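Local coordinates for protein glycosyltransferase (Streptomyces viridochromogenes, PDB 2IUY) that probably transfers a sugar from a nucleotide-activated donor, as a retaining family GT4 glycosyltransferase involved in the biosynthesis of the antibiotic avilamycin A, at residues G222-R225 with L226-A230. Numbering follows the deposited sequence.
Sequences GERR and LDLLA
Leu229 lays its CD2 methyl over one face of the Arg225 guanidinium, nearer its edge than its centre, with CD2 4.0 Å from Arg225 NH1. The two side chains run alongside each other in the same direction, one helical turn apart. Arg225 sets CG opposite its backbone N (chi1 -164°) and stays extended to NE, which carries the guanidinium out to a salt bridge with Glu260 and a cation-pi contact with Trp34. One residue earlier in each turn, Arg224 CG rests 3.9 Å from Leu228 CD1; Arg224 NH2 forms a salt bridge with O1S of a bound MES, probably from the crystallisation liquor. On another side of the helix, Glu223 and Asp227 both reach Arg153, which probably offsets the repulsion between their carboxylates. The backbone is held by i to i+4 bonds, Asp227 N to Glu223 O (3.2 Å), Leu228 N to Arg224 O (2.9 Å) and Leu229 N to Arg225 O (3.1 Å). Leu229 also packs on Leu166 and Met168 of strand 165-168, tying the helix to the parallel sheet. The contact runs along nearly the whole of helix 222-231 in a Rossmann-like domain of the GT-B fold, where Arg225, Val220 and Glu260 belong to the UDP site, unoccupied by UDP in this chain.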
loop_
_atom_site.group_PDB
_atom_site.type_symbol
_atom_site.label_atom_id
_atom_site.label_comp_id
_atom_site.label_asym_id
_atom_site.label_seq_id
_atom_site.Cartn_x
_atom_site.Cartn_y
_atom_site.Cartn_z
ATOM N N GLY A 222 9.236 8.298 -8.206
ATOM C CA GLY A 222 10.016 7.951 -9.394
ATOM C C GLY A 222 11.190 7.079 -9.067
ATOM O O GLY A 222 11.082 6.183 -8.233
ATOM N N GLU A 223 12.326 7.390 -9.689
ATOM C CA GLU A 223 13.539 6.617 -9.552
ATOM C C GLU A 223 14.254 6.728 -8.197
ATOM O O GLU A 223 14.868 5.769 -7.759
ATOM C CB GLU A 223 14.499 6.936 -10.698
ATOM C CG GLU A 223 13.937 6.600 -12.096
ATOM C CD GLU A 223 13.693 5.110 -12.271
ATOM O OE1 GLU A 223 14.639 4.307 -12.034
ATOM O OE2 GLU A 223 12.544 4.748 -12.619
ATOM N N ARG A 224 14.201 7.879 -7.530
ATOM C CA ARG A 224 14.857 7.981 -6.213
ATOM C C ARG A 224 14.160 7.095 -5.180
ATOM O O ARG A 224 14.791 6.406 -4.413
ATOM C CB ARG A 224 15.021 9.445 -5.711
ATOM C CG ARG A 224 15.543 9.467 -4.246
ATOM C CD ARG A 224 16.642 10.440 -3.835
ATOM N NE ARG A 224 16.022 11.682 -3.508
ATOM C CZ ARG A 224 16.200 12.436 -2.437
ATOM N NH1 ARG A 224 17.087 12.193 -1.471
ATOM N NH2 ARG A 224 15.465 13.524 -2.398
ATOM N N ARG A 225 12.847 7.114 -5.186
ATOM C CA ARG A 225 12.025 6.261 -4.358
ATOM C C ARG A 225 12.445 4.765 -4.349
ATOM O O ARG A 225 12.567 4.124 -3.293
ATOM C CB ARG A 225 10.607 6.395 -4.854
ATOM C CG ARG A 225 9.588 5.897 -3.888
ATOM C CD ARG A 225 8.273 5.598 -4.591
ATOM N NE ARG A 225 7.384 5.050 -3.591
ATOM C CZ ARG A 225 6.876 3.821 -3.618
ATOM N NH1 ARG A 225 7.098 2.998 -4.640
ATOM N NH2 ARG A 225 6.119 3.451 -2.607
ATOM N N LEU A 226 12.669 4.242 -5.557
ATOM C CA LEU A 226 13.093 2.877 -5.790
ATOM C C LEU A 226 14.473 2.577 -5.273
ATOM O O LEU A 226 14.681 1.544 -4.644
ATOM C CB LEU A 226 13.089 2.619 -7.283
ATOM C CG LEU A 226 11.784 2.666 -8.038
ATOM C CD1 LEU A 226 12.142 2.127 -9.436
ATOM C CD2 LEU A 226 10.632 1.846 -7.326
ATOM N N ASP A 227 15.421 3.478 -5.553
ATOM C CA ASP A 227 16.775 3.337 -5.024
ATOM C C ASP A 227 16.788 3.379 -3.490
ATOM O O ASP A 227 17.480 2.580 -2.864
ATOM C CB ASP A 227 17.693 4.440 -5.556
ATOM C CG ASP A 227 17.949 4.329 -7.062
ATOM O OD1 ASP A 227 18.151 3.194 -7.545
ATOM O OD2 ASP A 227 17.976 5.385 -7.750
ATOM N N LEU A 228 16.033 4.300 -2.889
ATOM C CA LEU A 228 15.953 4.390 -1.411
ATOM C C LEU A 228 15.444 3.084 -0.804
ATOM O O LEU A 228 16.006 2.550 0.152
ATOM C CB LEU A 228 15.055 5.578 -1.005
ATOM C CG LEU A 228 15.634 6.994 -1.166
ATOM C CD1 LEU A 228 14.554 8.043 -0.805
ATOM C CD2 LEU A 228 16.870 7.180 -0.295
ATOM N N LEU A 229 14.379 2.555 -1.400
ATOM C CA LEU A 229 13.782 1.280 -0.962
ATOM C C LEU A 229 14.791 0.132 -0.929
ATOM O O LEU A 229 14.852 -0.638 0.042
ATOM C CB LEU A 229 12.614 0.912 -1.879
ATOM C CG LEU A 229 11.139 0.995 -1.474
ATOM C CD1 LEU A 229 10.810 1.374 -0.021
ATOM C CD2 LEU A 229 10.264 1.727 -2.527
ATOM N N ALA A 230 15.600 0.078 -1.984
ATOM C CA ALA A 230 16.623 -0.952 -2.213
ATOM C C ALA A 230 17.936 -0.734 -1.384
ATOM O O ALA A 230 18.570 -1.673 -0.937
ATOM C CB ALA A 230 16.973 -0.953 -3.724
#